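Local coordinates for protein putative enoyl-CoA hydratase (Thermus thermophilus, PDB 1UIY) that probably catalyses the reversible hydration of (2E)-enoyl-CoA to (3S)-3-hydroxyacyl-CoA in fatty acid beta-oxidation, as a homohexamer of the crotonase family, at residues K6-V11 / G43-V48; D37-P42 / T92-T97. All blocks are in the same frame, centred on the assembly; numbering follows the deposited sequence.

Interaction 1 of 2, residues K6-V11 / G43-V48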
loop_
_atom_site.group_PDB
_atom_site.type_symbol
_atom_site.label_atom_id
_atom_site.label_comp_id
_atom_site.label_asym_id
_atom_site.label_seq_id
_atom_site.Cartn_x
_atom_site.Cartn_y
_atom_site.Cartn_z
ATOM N N LYS A 6 -34.884 -14.653 14.073
ATOM C CA LYS A 6 -33.788 -14.777 15.023
ATOM C C LYS A 6 -33.473 -16.232 15.327
ATOM O O LYS A 6 -34.313 -17.109 15.136
ATOM C CB LYS A 6 -34.111 -14.017 16.313
ATOM C CG LYS A 6 -34.292 -12.515 16.105
ATOM C CD LYS A 6 -34.087 -11.731 17.392
ATOM C CE LYS A 6 -34.073 -10.231 17.127
ATOM N NZ LYS A 6 -33.586 -9.459 18.310
ATOM N N GLY A 7 -32.252 -16.479 15.789
ATOM C CA GLY A 7 -31.818 -17.828 16.110
ATOM C C GLY A 7 -30.304 -17.856 16.092
ATOM O O GLY A 7 -29.687 -16.883 15.659
ATOM N N HIS A 8 -29.691 -18.938 16.568
ATOM C CA HIS A 8 -28.234 -19.017 16.558
ATOM C C HIS A 8 -27.764 -18.629 15.168
ATOM O O HIS A 8 -26.789 -17.898 15.006
ATOM C CB HIS A 8 -27.765 -20.425 16.918
ATOM C CG HIS A 8 -27.690 -20.663 18.393
ATOM N ND1 HIS A 8 -26.856 -19.938 19.219
ATOM C CD2 HIS A 8 -28.362 -21.522 19.196
ATOM C CE1 HIS A 8 -27.016 -20.341 20.466
ATOM N NE2 HIS A 8 -27.926 -21.302 20.481
ATOM N N VAL A 9 -28.484 -19.123 14.168
ATOM C CA VAL A 9 -28.213 -18.808 12.777
ATOM C C VAL A 9 -29.420 -17.995 12.344
ATOM O O VAL A 9 -30.448 -18.556 11.977
ATOM C CB VAL A 9 -28.131 -20.074 11.906
ATOM C CG1 VAL A 9 -28.114 -19.684 10.436
ATOM C CG2 VAL A 9 -26.888 -20.869 12.255
ATOM N N ALA A 10 -29.310 -16.675 12.416
ATOM C CA ALA A 10 -30.415 -15.804 12.032
ATOM C C ALA A 10 -30.583 -15.794 10.518
ATOM O O ALA A 10 -29.638 -16.086 9.781
ATOM C CB ALA A 10 -30.165 -14.391 12.544
ATOM N N VAL A 11 -31.792 -15.479 10.054
ATOM C CA VAL A 11 -32.053 -15.406 8.620
ATOM C C VAL A 11 -32.794 -14.120 8.264
ATOM O O VAL A 11 -33.827 -13.802 8.854
ATOM C CB VAL A 11 -32.893 -16.592 8.122
ATOM C CG1 VAL A 11 -33.102 -16.477 6.617
ATOM C CG2 VAL A 11 -32.199 -17.890 8.453
ATOM N N GLY A 43 -27.377 -14.148 21.112
ATOM C CA GLY A 43 -27.832 -15.482 20.771
ATOM C C GLY A 43 -27.521 -15.800 19.319
ATOM O O GLY A 43 -27.411 -16.967 18.934
ATOM N N VAL A 44 -27.376 -14.751 18.510
ATOM C CA VAL A 44 -27.083 -14.911 17.091
ATOM C C VAL A 44 -25.586 -15.077 16.861
ATOM O O VAL A 44 -24.796 -14.206 17.228
ATOM C CB VAL A 44 -27.557 -13.695 16.283
ATOM C CG1 VAL A 44 -27.369 -13.967 14.800
ATOM C CG2 VAL A 44 -29.010 -13.384 16.609
ATOM N N ARG A 45 -25.209 -16.191 16.243
ATOM C CA ARG A 45 -23.808 -16.489 15.972
ATOM C C ARG A 45 -23.463 -16.381 14.489
ATOM O O ARG A 45 -22.298 -16.247 14.119
ATOM C CB ARG A 45 -23.488 -17.896 16.463
ATOM C CG ARG A 45 -23.980 -18.167 17.862
ATOM C CD ARG A 45 -23.281 -17.286 18.885
ATOM N NE ARG A 45 -22.485 -18.083 19.815
ATOM C CZ ARG A 45 -21.836 -17.597 20.869
ATOM N NH1 ARG A 45 -21.138 -18.413 21.651
ATOM N NH2 ARG A 45 -21.887 -16.298 21.141
ATOM N N ALA A 46 -24.483 -16.449 13.645
ATOM C CA ALA A 46 -24.301 -16.368 12.206
ATOM C C ALA A 46 -25.568 -15.789 11.601
ATOM O O ALA A 46 -26.625 -15.838 12.216
ATOM C CB ALA A 46 -24.029 -17.754 11.633
ATOM N N VAL A 47 -25.462 -15.243 10.397
ATOM C CA VAL A 47 -26.610 -14.654 9.731
ATOM C C VAL A 47 -26.705 -15.090 8.278
ATOM O O VAL A 47 -25.809 -14.807 7.486
ATOM C CB VAL A 47 -26.535 -13.114 9.761
ATOM C CG1 VAL A 47 -27.621 -12.514 8.889
ATOM C CG2 VAL A 47 -26.672 -12.622 11.178
ATOM N N VAL A 48 -27.774 -15.796 7.928
ATOM C CA VAL A 48 -27.957 -16.193 6.539
ATOM C C VAL A 48 -28.752 -15.050 5.954
ATOM O O VAL A 48 -29.523 -14.400 6.653
ATOM C CB VAL A 48 -28.769 -17.499 6.367
ATOM C CG1 VAL A 48 -29.104 -17.698 4.901
ATOM C CG2 VAL A 48 -27.960 -18.695 6.853
#
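His8 O takes two backbone N-H groups from segment 43-48. Arg45 N lies 2.6 Å from His8 O, in the carbonyl plane and on a lone pair. Ala46 N lies 3.0 Å from the same His8 O, nearly along the C=O axis. From here the two strands run parallel. Ala10 N donates to Ala46 O at 2.8 Å, and Val48 N to Ala10 O at 2.6 Å.

Val9, Val11, Ala46 and Val48 project from one face of the sheet. Val9 has CG1 anti to its backbone N (chi1 169°), and this branch meets Val48 CG2 at 3.7 Å. Val11 and Val48 lie side by side, with Val11 CG2 against Val48 CB. Helix 184-197 covers this face through Leu185, Lys189, Ala192 and Glu193. Ala10 and Val47 project from the other face. Ala10 CB meets Val44 CG1 at 3.6 Å, and Leu38 of helix 25-40 also packs on Ala10.

Where the pair begins, at the exposed His8, the His8 and Arg45 side chains point the same way. Arg45 CG sits at the ring edge, 3.6 Å from His8 ND1, and the ring and guanidinium planes are 56° apart. The guanidinium is held by a salt bridge from Arg45 NH1 to the C-terminal carboxylate of Phe253.

The contact joins the two strands of a beta-alpha-beta crossover through helix 25-40. Main-chain bonds set the register of the pair, while small and branched apolar side chains let helices pack on both faces.

Interaction 2 of 2, residues D37-P42 / T92-T97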
loop_
_atom_site.group_PDB
_atom_site.type_symbol
_atom_site.label_atom_id
_atom_site.label_comp_id
_atom_site.label_asym_id
_atom_site.label_seq_id
_atom_site.Cartn_x
_atom_site.Cartn_y
_atom_site.Cartn_z
ATOM N N ASP A 37 -29.407 -4.915 15.029
ATOM C CA ASP A 37 -30.091 -5.711 16.033
ATOM C C ASP A 37 -29.353 -7.043 16.130
ATOM O O ASP A 37 -28.834 -7.412 17.185
ATOM C CB ASP A 37 -31.542 -5.960 15.613
ATOM C CG ASP A 37 -32.328 -4.673 15.407
ATOM O OD1 ASP A 37 -33.432 -4.742 14.825
ATOM O OD2 ASP A 37 -31.852 -3.594 15.827
ATOM N N LEU A 38 -29.291 -7.746 15.005
ATOM C CA LEU A 38 -28.635 -9.038 14.935
ATOM C C LEU A 38 -27.192 -9.032 15.437
ATOM O O LEU A 38 -26.714 -10.036 15.963
ATOM C CB LEU A 38 -28.691 -9.549 13.500
ATOM C CG LEU A 38 -30.109 -9.787 12.984
ATOM C CD1 LEU A 38 -30.123 -9.789 11.468
ATOM C CD2 LEU A 38 -30.632 -11.097 13.543
ATOM N N GLU A 39 -26.488 -7.918 15.283
ATOM C CA GLU A 39 -25.112 -7.887 15.757
ATOM C C GLU A 39 -25.116 -7.769 17.272
ATOM O O GLU A 39 -24.174 -8.202 17.942
ATOM C CB GLU A 39 -24.334 -6.705 15.174
ATOM C CG GLU A 39 -22.824 -6.924 15.223
ATOM C CD GLU A 39 -22.021 -5.643 15.384
ATOM O OE1 GLU A 39 -22.291 -4.652 14.675
ATOM O OE2 GLU A 39 -21.093 -5.635 16.221
ATOM N N ALA A 40 -26.190 -7.182 17.796
ATOM C CA ALA A 40 -26.355 -6.958 19.230
ATOM C C ALA A 40 -27.016 -8.113 19.963
ATOM O O ALA A 40 -27.106 -8.102 21.183
ATOM C CB ALA A 40 -27.158 -5.685 19.464
ATOM N N ASP A 41 -27.487 -9.109 19.227
ATOM C CA ASP A 41 -28.134 -10.239 19.872
ATOM C C ASP A 41 -27.130 -11.360 20.148
ATOM O O ASP A 41 -26.730 -12.092 19.241
ATOM C CB ASP A 41 -29.289 -10.741 19.006
ATOM C CG ASP A 41 -30.122 -11.789 19.712
ATOM O OD1 ASP A 41 -31.244 -12.072 19.234
ATOM O OD2 ASP A 41 -29.654 -12.332 20.741
ATOM N N PRO A 42 -26.724 -11.512 21.419
ATOM C CA PRO A 42 -25.764 -12.518 21.887
ATOM C C PRO A 42 -26.151 -13.958 21.581
ATOM O O PRO A 42 -25.354 -14.878 21.774
ATOM C CB PRO A 42 -25.682 -12.243 23.383
ATOM C CG PRO A 42 -27.056 -11.775 23.698
ATOM C CD PRO A 42 -27.335 -10.818 22.563
ATOM N N THR A 92 -17.981 -6.084 6.070
ATOM C CA THR A 92 -17.287 -5.866 7.322
ATOM C C THR A 92 -17.946 -6.500 8.533
ATOM O O THR A 92 -17.341 -6.562 9.601
ATOM C CB THR A 92 -17.139 -4.342 7.528
ATOM O OG1 THR A 92 -16.038 -3.879 6.741
ATOM C CG2 THR A 92 -16.933 -3.979 8.973
ATOM N N TYR A 93 -19.176 -6.982 8.369
ATOM C CA TYR A 93 -19.928 -7.586 9.475
ATOM C C TYR A 93 -19.072 -8.418 10.425
ATOM O O TYR A 93 -18.299 -9.264 9.991
ATOM C CB TYR A 93 -21.076 -8.447 8.945
ATOM C CG TYR A 93 -22.267 -8.464 9.883
ATOM C CD1 TYR A 93 -22.842 -9.666 10.302
ATOM C CD2 TYR A 93 -22.814 -7.270 10.359
ATOM C CE1 TYR A 93 -23.929 -9.682 11.168
ATOM C CE2 TYR A 93 -23.901 -7.273 11.230
ATOM C CZ TYR A 93 -24.456 -8.482 11.628
ATOM O OH TYR A 93 -25.548 -8.480 12.465
ATOM N N PRO A 94 -19.205 -8.179 11.739
ATOM C CA PRO A 94 -18.479 -8.858 12.816
ATOM C C PRO A 94 -18.778 -10.345 12.909
ATOM O O PRO A 94 -17.933 -11.129 13.343
ATOM C CB PRO A 94 -18.945 -8.127 14.066
ATOM C CG PRO A 94 -19.312 -6.793 13.568
ATOM C CD PRO A 94 -20.037 -7.104 12.292
ATOM N N LYS A 95 -19.992 -10.731 12.528
ATOM C CA LYS A 95 -20.376 -12.136 12.573
ATOM C C LYS A 95 -20.346 -12.738 11.175
ATOM O O LYS A 95 -20.436 -12.024 10.183
ATOM C CB LYS A 95 -21.770 -12.290 13.184
ATOM C CG LYS A 95 -21.868 -11.823 14.630
ATOM C CD LYS A 95 -23.288 -12.013 15.190
ATOM C CE LYS A 95 -23.408 -11.476 16.617
ATOM N NZ LYS A 95 -24.781 -11.609 17.162
ATOM N N PRO A 96 -20.197 -14.066 11.082
ATOM C CA PRO A 96 -20.160 -14.720 9.772
ATOM C C PRO A 96 -21.481 -14.535 9.031
ATOM O O PRO A 96 -22.549 -14.776 9.592
ATOM C CB PRO A 96 -19.909 -16.185 10.118
ATOM C CG PRO A 96 -19.227 -16.124 11.442
ATOM C CD PRO A 96 -19.973 -15.039 12.162
ATOM N N THR A 97 -21.406 -14.102 7.780
ATOM C CA THR A 97 -22.602 -13.912 6.978
ATOM C C THR A 97 -22.580 -14.902 5.818
ATOM O O THR A 97 -21.512 -15.247 5.300
ATOM C CB THR A 97 -22.714 -12.445 6.406
ATOM O OG1 THR A 97 -21.602 -12.149 5.540
ATOM C CG2 THR A 97 -22.751 -11.448 7.542
#
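The Tyr93 ring and the Glu39 carboxylate are the flat groups here. Glu39 CB approaches the tyrosine obliquely, 4.0 Å from Tyr93 CZ. Tyr93 OH lies by the helix backbone, 3.5 Å from Leu38 CB, and is hydrogen-bonded to Leu35 O. One face of the Glu39 carboxylate meets the Pro94 ring at its CG corner, with Glu39 CD 3.5 Å from Pro94 CG. These two side chains cross at about a right angle. Glu39 CG is anti to the backbone N (chi1 -159°), which puts Glu39 CG 3.9 Å from Pro94 CG. Glu39 OE1 is salt-bridged to Arg89. An alanine in place of Glu39 would probably cost Arg89 this salt bridge and leave a gap beside Pro94 CG.

Lys95 reaches across with an extended chain. Its NZ donates to Leu38 O at 2.8 Å, in the carbonyl plane. Lys95 NZ also donates to Val44 O. Asp41 O is 2.9 Å from Lys95 NZ. The ammonium therefore sits among backbone carbonyls of 38-44.

The contact ties the last turn of helix 25-40 to the loop between helix 73-92 and strand 97-101. Leu38 packs on Ala10 and Val12 of strand 9-14.

Overall arrangement
Both interactions involve one beta-alpha-beta unit, with centres about 8 Å apart. Interaction 1 pairs its two strands; interaction 2 ties its connecting helix to a loop outside it, before the next parallel strand. Both are partly buried. The strand pair has a buried apolar part and an exposed end at His8. The helix-loop contact has Leu38 and Tyr93 inside and charged chains nearer the surface. Interaction 1 depends on main-chain bonds, interaction 2 on side chains reaching main-chain carbonyls. They share the Lys95 ammonium, and Val47 N probably bonds Pro96 O, extending the sheet toward strand 97-101. Both lie away from Glu131, the inferred active-site residue.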